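Local coordinates for protein BamaA.19900.a (Balamuthia mandrillaris, PDB 6VZZ) that acts as a glucokinase, binding glucose and probably transferring a phosphate group from ATP to its 6-hydroxyl, at residues 145-150 with 188-193; 193-198 with 259-264; 221-226 with 252-257. One frame throughout, in Å; residues are numbered along the deposited sequence.

Contact 1 of 3, residues 145-150 with 188-193. With BGC (beta-D-glucopyranose), chain B.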
ATOM      1  N   ASN A 145       9.752   5.224  12.342  1.00 38.72           N
ATOM      2  CA  ASN A 145       8.931   4.086  12.728  1.00 36.33           C
ATOM      3  C   ASN A 145       9.817   2.849  12.867  1.00 34.97           C
ATOM      4  O   ASN A 145      10.884   2.754  12.250  1.00 33.22           O
ATOM      5  CB  ASN A 145       7.815   3.882  11.695  1.00 35.78           C
ATOM      6  CG  ASN A 145       7.027   2.604  11.904  1.00 34.42           C
ATOM      7  OD1 ASN A 145       7.412   1.543  11.404  1.00 35.83           O
ATOM      8  ND2 ASN A 145       5.906   2.702  12.618  1.00 31.42           N
ATOM      9  N   ASP A 146       9.384   1.910  13.713  1.00 33.89           N
ATOM     10  CA  ASP A 146      10.211   0.736  13.983  1.00 34.08           C
ATOM     11  C   ASP A 146      10.409  -0.117  12.731  1.00 36.74           C
ATOM     12  O   ASP A 146      11.533  -0.552  12.447  1.00 40.38           O
ATOM     13  CB  ASP A 146       9.628  -0.090  15.133  1.00 32.23           C
ATOM     14  CG  ASP A 146       8.191  -0.542  14.889  1.00 37.00           C
ATOM     15  OD1 ASP A 146       7.487   0.058  14.043  1.00 36.62           O
ATOM     16  OD2 ASP A 146       7.752  -1.499  15.574  1.00 37.48           O
ATOM     17  N   LEU A 147       9.347  -0.356  11.952  1.00 32.84           N
ATOM     18  CA  LEU A 147       9.532  -1.119  10.717  1.00 35.82           C
ATOM     19  C   LEU A 147      10.312  -0.323   9.681  1.00 36.80           C
ATOM     20  O   LEU A 147      11.066  -0.903   8.890  1.00 34.17           O
ATOM     21  CB  LEU A 147       8.188  -1.564  10.143  1.00 35.54           C
ATOM     22  CG  LEU A 147       7.805  -3.013  10.459  1.00 33.52           C
ATOM     23  CD1 LEU A 147       8.694  -3.977   9.699  1.00 31.43           C
ATOM     24  CD2 LEU A 147       7.899  -3.276  11.948  1.00 32.78           C
ATOM     25  N   GLU A 148      10.133   0.998   9.663  1.00 34.08           N
ATOM     26  CA  GLU A 148      11.019   1.845   8.880  1.00 33.90           C
ATOM     27  C   GLU A 148      12.473   1.627   9.292  1.00 36.37           C
ATOM     28  O   GLU A 148      13.370   1.569   8.441  1.00 37.13           O
ATOM     29  CB  GLU A 148      10.590   3.305   9.048  1.00 36.81           C
ATOM     30  CG  GLU A 148      11.529   4.339   8.455  1.00 35.13           C
ATOM     31  CD  GLU A 148      10.979   5.756   8.574  1.00 38.90           C
ATOM     32  OE1 GLU A 148      10.021   5.971   9.358  1.00 35.97           O
ATOM     33  OE2 GLU A 148      11.504   6.658   7.877  1.00 44.36           O
ATOM     34  N   GLY A 149      12.724   1.467  10.595  1.00 34.47           N
ATOM     35  CA  GLY A 149      14.068   1.133  11.038  1.00 35.11           C
ATOM     36  C   GLY A 149      14.520  -0.242  10.574  1.00 39.25           C
ATOM     37  O   GLY A 149      15.690  -0.436  10.222  1.00 38.18           O
ATOM     38  N   THR A 150      13.602  -1.215  10.574  1.00 36.01           N
ATOM     39  CA  THR A 150      13.928  -2.547  10.071  1.00 38.07           C
ATOM     40  C   THR A 150      14.424  -2.475   8.636  1.00 36.67           C
ATOM     41  O   THR A 150      15.436  -3.091   8.279  1.00 34.90           O
ATOM     42  CB  THR A 150      12.701  -3.460  10.155  1.00 39.55           C
ATOM     43  OG1 THR A 150      12.256  -3.562  11.515  1.00 38.76           O
ATOM     44  CG2 THR A 150      13.029  -4.843   9.624  1.00 33.20           C
ATOM     45  N   VAL A 188       8.243  -5.798   3.906  1.00 31.42           N
ATOM     46  CA  VAL A 188       8.781  -6.274   5.178  1.00 33.55           C
ATOM     47  C   VAL A 188       7.653  -6.305   6.202  1.00 31.88           C
ATOM     48  O   VAL A 188       6.935  -5.312   6.369  1.00 33.27           O
ATOM     49  CB  VAL A 188       9.947  -5.400   5.676  1.00 33.16           C
ATOM     50  CG1 VAL A 188      10.436  -5.897   7.025  1.00 32.62           C
ATOM     51  CG2 VAL A 188      11.077  -5.377   4.657  1.00 29.83           C
ATOM     52  N   LEU A 189       7.496  -7.446   6.877  1.00 34.34           N
ATOM     53  CA  LEU A 189       6.486  -7.653   7.914  1.00 34.81           C
ATOM     54  C   LEU A 189       7.156  -8.172   9.178  1.00 34.73           C
ATOM     55  O   LEU A 189       8.089  -8.978   9.104  1.00 33.88           O
ATOM     56  CB  LEU A 189       5.397  -8.667   7.487  1.00 29.06           C
ATOM     57  CG  LEU A 189       4.654  -8.484   6.161  1.00 30.92           C
ATOM     58  CD1 LEU A 189       5.431  -9.098   5.013  1.00 34.94           C
ATOM     59  CD2 LEU A 189       3.279  -9.088   6.246  1.00 31.42           C
ATOM     60  N   ALA A 190       6.659  -7.736  10.338  1.00 35.27           N
ATOM     61  CA  ALA A 190       7.141  -8.250  11.614  1.00 34.96           C
ATOM     62  C   ALA A 190       5.971  -8.427  12.564  1.00 36.96           C
ATOM     63  O   ALA A 190       5.210  -7.481  12.792  1.00 36.35           O
ATOM     64  CB  ALA A 190       8.192  -7.329  12.243  1.00 31.59           C
ATOM     65  N   VAL A 191       5.852  -9.629  13.129  1.00 38.42           N
ATOM     66  CA  VAL A 191       4.783  -9.974  14.059  1.00 36.75           C
ATOM     67  C   VAL A 191       5.350  -9.939  15.469  1.00 41.83           C
ATOM     68  O   VAL A 191       6.278 -10.690  15.787  1.00 45.98           O
ATOM     69  CB  VAL A 191       4.184 -11.353  13.749  1.00 36.57           C
ATOM     70  CG1 VAL A 191       2.971 -11.623  14.633  1.00 41.53           C
ATOM     71  CG2 VAL A 191       3.817 -11.460  12.285  1.00 37.55           C
ATOM     72  N   GLY A 192       4.782  -9.078  16.315  1.00 39.91           N
ATOM     73  CA  GLY A 192       5.205  -8.940  17.692  1.00 38.04           C
ATOM     74  C   GLY A 192       4.067  -8.446  18.563  1.00 41.67           C
ATOM     75  O   GLY A 192       2.969  -9.019  18.539  1.00 44.28           O
ATOM     76  N   THR A 193       4.309  -7.394  19.347  1.00 40.73           N
ATOM     77  CA  THR A 193       3.209  -6.758  20.068  1.00 43.15           C
ATOM     78  C   THR A 193       2.170  -6.230  19.090  1.00 42.30           C
ATOM     79  O   THR A 193       0.964  -6.285  19.364  1.00 43.40           O
ATOM     80  CB  THR A 193       3.730  -5.627  20.959  1.00 45.08           C
ATOM     81  OG1 THR A 193       4.818  -6.108  21.755  1.00 48.37           O
ATOM     82  CG2 THR A 193       2.627  -5.119  21.880  1.00 45.02           C
TER
HETATM   83  C2  BGC B 401       1.975   0.227  14.983  1.00 34.07           C
HETATM   84  C3  BGC B 401       3.086   0.327  13.951  1.00 34.86           C
HETATM   85  C4  BGC B 401       4.239  -0.593  14.334  1.00 35.95           C
HETATM   86  C5  BGC B 401       3.711  -2.007  14.541  1.00 37.40           C
HETATM   87  C6  BGC B 401       4.765  -3.001  14.968  1.00 34.53           C
HETATM   88  C1  BGC B 401       1.566  -1.230  15.130  1.00 35.01           C
HETATM   89  O1  BGC B 401       0.500  -1.370  15.997  1.00 39.30           O
HETATM   90  O2  BGC B 401       0.862   1.019  14.586  1.00 36.32           O
HETATM   91  O3  BGC B 401       3.531   1.670  13.825  1.00 35.93           O
HETATM   92  O4  BGC B 401       5.205  -0.621  13.294  1.00 32.47           O
HETATM   93  O5  BGC B 401       2.698  -1.984  15.556  1.00 36.44           O
HETATM   94  O6  BGC B 401       5.551  -2.501  16.030  1.00 37.00           O
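Leu-147 rests its CD1 methyl on CG1 of Val-188, 3.7 Å away, and its second branch, CD2, approaches CB of Ala-190. The forked leucine thus reaches two residues of strand 186-191 that point toward the helix, and the single CB of Ala-190 lets CD2 approach to 4.1 Å. One turn further along the helix, Thr-150 brings CG2 to within 3.8 Å of the same Val-188 CG1. Thr-150 CG2 lies anti to its own backbone N, while OG1 bonds to Asn-381. At the first turn of the helix the contacts are polar. Asn-145 OD1 accepts from Glu-148 N at 3.3 Å, on a lone pair in the carbonyl plane, and Glu-148 OE1 takes Asn-145 N in return at 3.1 Å. An amide suits the cap because its other atom, ND2, remains to donate to glucose O3 at 2.9 Å and to Gly-103 O. Asp-146 uses both carboxylate oxygens on the sugar: OD1 accepts from O4 and OD2 from O6, the hydroxyl that glucokinases phosphorylate. This is a capping box at the start of helix 146-159, built into the sugar site of a glucokinase of the actin-like ATPase clan.

Contact 2 of 3, residues 193-198 with 259-264. With BGC (beta-D-glucopyranose), chain B.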
ATOM      1  N   THR A 193       4.309  -7.394  19.347  1.00 40.73           N
ATOM      2  CA  THR A 193       3.209  -6.758  20.068  1.00 43.15           C
ATOM      3  C   THR A 193       2.170  -6.230  19.090  1.00 42.30           C
ATOM      4  O   THR A 193       0.964  -6.285  19.364  1.00 43.40           O
ATOM      5  CB  THR A 193       3.730  -5.627  20.959  1.00 45.08           C
ATOM      6  OG1 THR A 193       4.818  -6.108  21.755  1.00 48.37           O
ATOM      7  CG2 THR A 193       2.627  -5.119  21.880  1.00 45.02           C
ATOM      8  N   GLY A 194       2.622  -5.730  17.934  1.00 38.23           N
ATOM      9  CA  GLY A 194       1.733  -5.342  16.860  1.00 38.35           C
ATOM     10  C   GLY A 194       2.138  -6.000  15.553  1.00 41.70           C
ATOM     11  O   GLY A 194       3.096  -6.773  15.495  1.00 43.50           O
ATOM     12  N   LEU A 195       1.370  -5.690  14.506  1.00 38.97           N
ATOM     13  CA  LEU A 195       1.701  -6.092  13.144  1.00 37.14           C
ATOM     14  C   LEU A 195       2.397  -4.923  12.449  1.00 39.11           C
ATOM     15  O   LEU A 195       1.758  -3.915  12.119  1.00 36.49           O
ATOM     16  CB  LEU A 195       0.455  -6.521  12.380  1.00 36.91           C
ATOM     17  CG  LEU A 195       0.695  -6.938  10.925  1.00 36.04           C
ATOM     18  CD1 LEU A 195       1.924  -7.825  10.827  1.00 33.54           C
ATOM     19  CD2 LEU A 195      -0.535  -7.637  10.360  1.00 36.47           C
ATOM     20  N   GLY A 196       3.700  -5.061  12.228  1.00 35.04           N
ATOM     21  CA  GLY A 196       4.491  -4.026  11.593  1.00 32.90           C
ATOM     22  C   GLY A 196       4.677  -4.312  10.111  1.00 36.61           C
ATOM     23  O   GLY A 196       4.948  -5.449   9.717  1.00 35.38           O
ATOM     24  N   ILE A 197       4.545  -3.262   9.298  1.00 33.11           N
ATOM     25  CA  ILE A 197       4.644  -3.393   7.847  1.00 35.08           C
ATOM     26  C   ILE A 197       5.295  -2.146   7.256  1.00 34.35           C
ATOM     27  O   ILE A 197       4.862  -1.021   7.529  1.00 36.19           O
ATOM     28  CB  ILE A 197       3.262  -3.633   7.211  1.00 35.13           C
ATOM     29  CG1 ILE A 197       2.746  -5.029   7.573  1.00 32.68           C
ATOM     30  CG2 ILE A 197       3.344  -3.464   5.707  1.00 32.48           C
ATOM     31  CD1 ILE A 197       1.379  -5.311   7.084  1.00 33.31           C
ATOM     32  N   ALA A 198       6.326  -2.350   6.435  1.00 32.56           N
ATOM     33  CA  ALA A 198       6.955  -1.291   5.660  1.00 32.28           C
ATOM     34  C   ALA A 198       7.373  -1.872   4.313  1.00 35.91           C
ATOM     35  O   ALA A 198       7.272  -3.081   4.082  1.00 34.44           O
ATOM     36  CB  ALA A 198       8.147  -0.691   6.410  1.00 31.86           C
ATOM     37  N   ASP A 259      -5.565  -7.434  15.123  1.00 36.77           N
ATOM     38  CA  ASP A 259      -6.363  -8.030  16.183  1.00 38.62           C
ATOM     39  C   ASP A 259      -6.240  -9.546  16.210  1.00 41.06           C
ATOM     40  O   ASP A 259      -6.655 -10.175  17.193  1.00 41.34           O
ATOM     41  CB  ASP A 259      -7.825  -7.600  16.045  1.00 38.64           C
ATOM     42  CG  ASP A 259      -8.015  -6.107  16.308  1.00 41.02           C
ATOM     43  OD1 ASP A 259      -7.224  -5.539  17.098  1.00 38.87           O
ATOM     44  OD2 ASP A 259      -8.951  -5.502  15.737  1.00 42.58           O
ATOM     45  N   ILE A 260      -5.657 -10.143  15.169  1.00 37.87           N
ATOM     46  CA  ILE A 260      -5.325 -11.556  15.161  1.00 38.91           C
ATOM     47  C   ILE A 260      -3.818 -11.776  15.070  1.00 41.31           C
ATOM     48  O   ILE A 260      -3.258 -12.611  15.798  1.00 42.85           O
ATOM     49  CB  ILE A 260      -6.053 -12.278  14.009  1.00 39.05           C
ATOM     50  CG1 ILE A 260      -7.552 -12.360  14.299  1.00 40.86           C
ATOM     51  CG2 ILE A 260      -5.460 -13.652  13.742  1.00 40.19           C
ATOM     52  CD1 ILE A 260      -8.348 -12.987  13.166  1.00 41.55           C
ATOM     53  N   VAL A 261      -3.146 -11.005  14.220  1.00 37.81           N
ATOM     54  CA  VAL A 261      -1.745 -11.230  13.902  1.00 40.79           C
ATOM     55  C   VAL A 261      -0.906 -10.391  14.852  1.00 40.27           C
ATOM     56  O   VAL A 261      -0.347  -9.358  14.467  1.00 40.24           O
ATOM     57  CB  VAL A 261      -1.449 -10.900  12.426  1.00 39.35           C
ATOM     58  CG1 VAL A 261      -0.046 -11.342  12.043  1.00 38.32           C
ATOM     59  CG2 VAL A 261      -2.491 -11.541  11.529  1.00 33.64           C
ATOM     60  N   SER A 262      -0.815 -10.839  16.102  1.00 41.17           N
ATOM     61  CA  SER A 262      -0.053 -10.169  17.149  1.00 40.01           C
ATOM     62  C   SER A 262      -0.025 -11.098  18.349  1.00 42.82           C
ATOM     63  O   SER A 262      -0.687 -12.139  18.362  1.00 45.72           O
ATOM     64  CB  SER A 262      -0.657  -8.816  17.528  1.00 39.31           C
ATOM     65  OG  SER A 262      -1.920  -9.008  18.128  1.00 39.14           O
ATOM     66  N   GLY A 263       0.741 -10.712  19.361  1.00 39.97           N
ATOM     67  CA  GLY A 263       0.749 -11.488  20.579  1.00 37.76           C
ATOM     68  C   GLY A 263      -0.627 -11.596  21.207  1.00 43.74           C
ATOM     69  O   GLY A 263      -1.122 -12.704  21.431  1.00 48.44           O
ATOM     70  N   ARG A 264      -1.258 -10.454  21.501  1.00 40.72           N
ATOM     71  CA  ARG A 264      -2.597 -10.492  22.077  1.00 41.41           C
ATOM     72  C   ARG A 264      -3.589 -11.130  21.116  1.00 43.50           C
ATOM     73  O   ARG A 264      -4.577 -11.731  21.553  1.00 42.90           O
ATOM     74  CB  ARG A 264      -3.046  -9.079  22.475  1.00 40.29           C
ATOM     75  CG  ARG A 264      -3.344  -8.140  21.318  1.00 41.22           C
ATOM     76  CD  ARG A 264      -3.501  -6.697  21.785  1.00 39.47           C
ATOM     77  NE  ARG A 264      -3.903  -5.814  20.693  1.00 41.38           N
ATOM     78  CZ  ARG A 264      -3.049  -5.202  19.871  1.00 46.69           C
ATOM     79  NH1 ARG A 264      -1.737  -5.373  20.022  1.00 42.22           N
ATOM     80  NH2 ARG A 264      -3.503  -4.413  18.896  1.00 44.67           N
TER
HETATM   81  C2  BGC B 401       1.975   0.227  14.983  1.00 34.07           C
HETATM   82  C3  BGC B 401       3.086   0.327  13.951  1.00 34.86           C
HETATM   83  C4  BGC B 401       4.239  -0.593  14.334  1.00 35.95           C
HETATM   84  C5  BGC B 401       3.711  -2.007  14.541  1.00 37.40           C
HETATM   85  C6  BGC B 401       4.765  -3.001  14.968  1.00 34.53           C
HETATM   86  C1  BGC B 401       1.566  -1.230  15.130  1.00 35.01           C
HETATM   87  O1  BGC B 401       0.500  -1.370  15.997  1.00 39.30           O
HETATM   88  O2  BGC B 401       0.862   1.019  14.586  1.00 36.32           O
HETATM   89  O3  BGC B 401       3.531   1.670  13.825  1.00 35.93           O
HETATM   90  O4  BGC B 401       5.205  -0.621  13.294  1.00 32.47           O
HETATM   91  O5  BGC B 401       2.698  -1.984  15.556  1.00 36.44           O
HETATM   92  O6  BGC B 401       5.551  -2.501  16.030  1.00 37.00           O
HETATM   93  O   HOH W   1      -0.089  -7.879  21.333  1.00 42.89           O
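Thr-193 and Gly-194, in the turn of the beta-hairpin formed by strands 186-191 and 195-201, lie against Ser-262 and Gly-263 at the N-terminus of helix 263-276, where Ser-262 is the N-cap. The apolar part is carried by Leu-195 and Val-261. Leu-195 has CG anti to its backbone N (chi1 179°), and the two side chains cross obliquely, Leu-195 CD2 4.0 Å from Val-261 CB. Val-261 is the centre of an inverse gamma turn, which brings the chain round just ahead of the helix, and its branched side chain also touches Phe-315 and Leu-316 of helix 303-327.

Backbone oxygens take further contacts. Leu-195 CB rests against the carbonyl oxygen of Val-261, at 3.6 Å. Several groups meet at Thr-193 O: Ser-262 CB packs on it, and Arg-264 NH1 lies 2.9 Å away. Ser-262 OG is engaged with Glu-258 O and, as the cap, with Gly-265 N. The Arg-264 chain is extended from CG to NE, and the guanidinium presents its edge to Thr-193 O. NH2 forms a salt bridge with Glu-258, consistent with a second-shell role in holding this glutamate, which binds the glucose through OE1 and also accepts from Leu-195 N.

Gly-194 of the turn and Gly-196 of the strand face the glucose. With no CB in the way, Gly-194 CA comes to 3.7 Å from O5, and Gly-196 CA to 3.5 Å from C6. One water joins the two segments, donating to Thr-193 O at 2.7 Å and accepting from Arg-264 N at 2.8 Å.

Contact 3 of 3, residues 221-226 with 252-257. With BGC (beta-D-glucopyranose), chain B.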
ATOM      1  N   HIS A 221      -3.290  -2.282  10.599  1.00 34.65           N
ATOM      2  CA  HIS A 221      -4.547  -1.807  11.145  1.00 37.27           C
ATOM      3  C   HIS A 221      -5.677  -1.774  10.121  1.00 35.07           C
ATOM      4  O   HIS A 221      -6.773  -1.316  10.451  1.00 35.26           O
ATOM      5  CB  HIS A 221      -4.335  -0.431  11.778  1.00 33.43           C
ATOM      6  CG  HIS A 221      -3.263  -0.428  12.824  1.00 36.86           C
ATOM      7  ND1 HIS A 221      -3.440  -0.989  14.072  1.00 36.79           N
ATOM      8  CD2 HIS A 221      -1.994   0.044  12.800  1.00 34.71           C
ATOM      9  CE1 HIS A 221      -2.329  -0.854  14.774  1.00 34.36           C
ATOM     10  NE2 HIS A 221      -1.438  -0.230  14.025  1.00 34.35           N
ATOM     11  N   VAL A 222      -5.457  -2.267   8.896  1.00 34.92           N
ATOM     12  CA  VAL A 222      -6.548  -2.326   7.926  1.00 33.40           C
ATOM     13  C   VAL A 222      -7.480  -3.482   8.268  1.00 34.22           C
ATOM     14  O   VAL A 222      -7.077  -4.491   8.864  1.00 32.48           O
ATOM     15  CB  VAL A 222      -6.018  -2.448   6.481  1.00 35.04           C
ATOM     16  CG1 VAL A 222      -5.068  -1.309   6.150  1.00 31.37           C
ATOM     17  CG2 VAL A 222      -5.385  -3.814   6.242  1.00 32.20           C
ATOM     18  N   ALA A 223      -8.747  -3.328   7.889  1.00 32.77           N
ATOM     19  CA  ALA A 223      -9.736  -4.371   8.109  1.00 33.50           C
ATOM     20  C   ALA A 223      -9.347  -5.655   7.387  1.00 34.27           C
ATOM     21  O   ALA A 223      -8.749  -5.629   6.308  1.00 33.65           O
ATOM     22  CB  ALA A 223     -11.102  -3.902   7.627  1.00 35.49           C
ATOM     23  N   ILE A 224      -9.701  -6.787   7.988  1.00 34.43           N
ATOM     24  CA  ILE A 224      -9.368  -8.094   7.436  1.00 36.57           C
ATOM     25  C   ILE A 224     -10.197  -8.384   6.190  1.00 38.82           C
ATOM     26  O   ILE A 224     -11.185  -7.697   5.907  1.00 37.37           O
ATOM     27  CB  ILE A 224      -9.576  -9.187   8.500  1.00 37.41           C
ATOM     28  CG1 ILE A 224     -10.949  -9.042   9.153  1.00 38.18           C
ATOM     29  CG2 ILE A 224      -8.515  -9.079   9.569  1.00 35.72           C
ATOM     30  CD1 ILE A 224     -12.064  -9.677   8.398  1.00 39.78           C
ATOM     31  N   SER A 225      -9.816  -9.427   5.461  1.00 39.43           N
ATOM     32  CA  SER A 225     -10.586  -9.976   4.367  1.00 37.87           C
ATOM     33  C   SER A 225     -11.099 -11.367   4.716  1.00 37.09           C
ATOM     34  O   SER A 225     -10.435 -12.111   5.440  1.00 40.84           O
ATOM     35  CB  SER A 225      -9.730 -10.051   3.099  1.00 35.58           C
ATOM     36  OG  SER A 225      -9.701  -8.791   2.470  1.00 35.69           O
ATOM     37  N   PRO A 226     -12.268 -11.755   4.221  1.00 39.74           N
ATOM     38  CA  PRO A 226     -12.791 -13.100   4.484  1.00 39.69           C
ATOM     39  C   PRO A 226     -12.200 -14.091   3.488  1.00 40.99           C
ATOM     40  O   PRO A 226     -11.427 -13.724   2.612  1.00 41.15           O
ATOM     41  CB  PRO A 226     -14.292 -12.924   4.276  1.00 36.82           C
ATOM     42  CG  PRO A 226     -14.379 -11.926   3.191  1.00 35.87           C
ATOM     43  CD  PRO A 226     -13.201 -10.969   3.396  1.00 41.82           C
ATOM     44  N   GLU A 252     -19.155  -3.574  16.454  1.00 51.41           N
ATOM     45  CA  GLU A 252     -19.432  -2.384  15.662  1.00 49.54           C
ATOM     46  C   GLU A 252     -18.463  -2.203  14.492  1.00 47.89           C
ATOM     47  O   GLU A 252     -18.823  -1.544  13.513  1.00 46.75           O
ATOM     48  CB  GLU A 252     -19.430  -1.150  16.566  1.00 50.48           C
ATOM     49  N   HIS A 253     -17.268  -2.794  14.542  1.00 46.80           N
ATOM     50  CA  HIS A 253     -16.294  -2.662  13.464  1.00 45.07           C
ATOM     51  C   HIS A 253     -15.784  -4.031  13.045  1.00 45.24           C
ATOM     52  O   HIS A 253     -15.768  -4.973  13.842  1.00 46.16           O
ATOM     53  CB  HIS A 253     -15.070  -1.797  13.855  1.00 41.41           C
ATOM     54  CG  HIS A 253     -15.402  -0.388  14.229  1.00 41.90           C
ATOM     55  ND1 HIS A 253     -15.068   0.153  15.453  1.00 44.51           N
ATOM     56  CD2 HIS A 253     -16.023   0.597  13.541  1.00 42.17           C
ATOM     57  CE1 HIS A 253     -15.479   1.408  15.508  1.00 42.91           C
ATOM     58  NE2 HIS A 253     -16.060   1.702  14.359  1.00 45.31           N
ATOM     59  N   ALA A 254     -15.366  -4.122  11.782  1.00 42.49           N
ATOM     60  CA  ALA A 254     -14.587  -5.263  11.324  1.00 41.99           C
ATOM     61  C   ALA A 254     -13.185  -5.183  11.909  1.00 41.49           C
ATOM     62  O   ALA A 254     -12.572  -4.112  11.933  1.00 46.97           O
ATOM     63  CB  ALA A 254     -14.521  -5.283   9.799  1.00 37.37           C
ATOM     64  N   ILE A 255     -12.666  -6.322  12.375  1.00 40.54           N
ATOM     65  CA  ILE A 255     -11.406  -6.288  13.121  1.00 41.79           C
ATOM     66  C   ILE A 255     -10.235  -5.974  12.193  1.00 38.82           C
ATOM     67  O   ILE A 255     -10.296  -6.142  10.968  1.00 37.70           O
ATOM     68  CB  ILE A 255     -11.178  -7.602  13.885  1.00 41.94           C
ATOM     69  CG1 ILE A 255     -10.763  -8.734  12.953  1.00 38.42           C
ATOM     70  CG2 ILE A 255     -12.437  -8.009  14.620  1.00 42.45           C
ATOM     71  CD1 ILE A 255     -10.379 -10.008  13.714  1.00 37.84           C
ATOM     72  N   GLU A 256      -9.159  -5.475  12.790  1.00 39.17           N
ATOM     73  CA  GLU A 256      -7.913  -5.231  12.078  1.00 36.51           C
ATOM     74  C   GLU A 256      -7.109  -6.514  12.023  1.00 35.45           C
ATOM     75  O   GLU A 256      -7.261  -7.400  12.869  1.00 35.43           O
ATOM     76  CB  GLU A 256      -7.070  -4.149  12.766  1.00 36.54           C
ATOM     77  CG  GLU A 256      -7.825  -2.923  13.223  1.00 36.25           C
ATOM     78  CD  GLU A 256      -6.922  -1.916  13.911  1.00 40.67           C
ATOM     79  OE1 GLU A 256      -5.818  -2.305  14.359  1.00 40.50           O
ATOM     80  OE2 GLU A 256      -7.310  -0.729  13.993  1.00 39.93           O
ATOM     81  N   TYR A 257      -6.236  -6.609  11.012  1.00 35.34           N
ATOM     82  CA  TYR A 257      -5.353  -7.768  10.933  1.00 33.99           C
ATOM     83  C   TYR A 257      -4.557  -7.930  12.223  1.00 38.56           C
ATOM     84  O   TYR A 257      -4.344  -9.058  12.689  1.00 38.22           O
ATOM     85  CB  TYR A 257      -4.416  -7.654   9.729  1.00 32.37           C
ATOM     86  CG  TYR A 257      -5.016  -8.155   8.429  1.00 36.09           C
ATOM     87  CD1 TYR A 257      -5.141  -9.516   8.176  1.00 35.70           C
ATOM     88  CD2 TYR A 257      -5.455  -7.267   7.449  1.00 33.22           C
ATOM     89  CE1 TYR A 257      -5.687  -9.976   6.988  1.00 35.43           C
ATOM     90  CE2 TYR A 257      -5.999  -7.721   6.269  1.00 32.56           C
ATOM     91  CZ  TYR A 257      -6.118  -9.077   6.040  1.00 35.81           C
ATOM     92  OH  TYR A 257      -6.662  -9.536   4.855  1.00 37.86           O
TER
HETATM   93  C2  BGC B 401       1.975   0.227  14.983  1.00 34.07           C
HETATM   94  C3  BGC B 401       3.086   0.327  13.951  1.00 34.86           C
HETATM   95  C4  BGC B 401       4.239  -0.593  14.334  1.00 35.95           C
HETATM   96  C5  BGC B 401       3.711  -2.007  14.541  1.00 37.40           C
HETATM   97  C6  BGC B 401       4.765  -3.001  14.968  1.00 34.53           C
HETATM   98  C1  BGC B 401       1.566  -1.230  15.130  1.00 35.01           C
HETATM   99  O1  BGC B 401       0.500  -1.370  15.997  1.00 39.30           O
HETATM  100  O2  BGC B 401       0.862   1.019  14.586  1.00 36.32           O
HETATM  101  O3  BGC B 401       3.531   1.670  13.825  1.00 35.93           O
HETATM  102  O4  BGC B 401       5.205  -0.621  13.294  1.00 32.47           O
HETATM  103  O5  BGC B 401       2.698  -1.984  15.556  1.00 36.44           O
HETATM  104  O6  BGC B 401       5.551  -2.501  16.030  1.00 37.00           O
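His-221 and Glu-256 form a His-carboxylate hydrogen bond next to a single beta bridge that pairs Ala-223 with Glu-256. ND1 donates to Glu-256 OE1 at 2.7 Å; the oxygen lies close to the imidazole plane, at the ring edge, and is approached on its syn side, but 34° out of the carboxylate plane. The ring and carboxylate planes are turned 75° apart. Beyond CG the glutamate chain is extended, long enough to carry the carboxylate from the bridge to ND1. Histidine suits this place because its second nitrogen, NE2, can donate to glucose O2, also at 2.7 Å. Glu-256 would thereby fix the rotation of the ring from the second shell.

Tyr-257 organises the other half. Ile-224 lays CG2 over one face of the phenol ring as a CH-pi contact, 3.8 Å from the centroid and 16° off the normal. Val-222 comes in at the ring edge instead, with CG2 in the plane and 3.7 Å from CD2. Two branched side chains thus hold the flat ring from different directions, and helix 303-327 adds Phe-315 and Ile-319 around it. Ile-224 also crosses Ile-255, CG1 to CG1.

The backbones are tied by Tyr-257 N to Val-222 O and by Ile-224 N to Ile-255 O, both at 3.1 Å.

The second subunit packs against this region. Its Lys-362 forms a salt bridge with Glu-256 OE2, its Trp-365 meets the His-221 ring edge-to-face, and Ser-225 OG and Ile-224 O exchange hydrogen bonds with their counterparts there. At the tip of the tyrosine, OH accepts a weak hydrogen bond from Ser-225 N at 3.2 Å.

How the contacts relate
All three contacts touch one glucose. Contacts 1 and 2 have centres 9 Å apart and share Thr-193: strands 186-191 and 195-201 are antiparallel neighbours in the six-stranded sheet, joined by the turn at this residue. Leu-147 of contact 1 also packs on Gly-196 and Ile-197. Contact 3 lies 20 Å from contact 1, centre to centre, but 13 Å from contact 2, which it meets through Ile-255 on Ile-260 and Tyr-257 on Leu-195. Along the chain contact 1 closes first, and contact 3 is nested in the loop closed by contact 2. The glucose is thus met both by the sheet-borne contacts 1 and 2 and by contact 3, which the second subunit also touches.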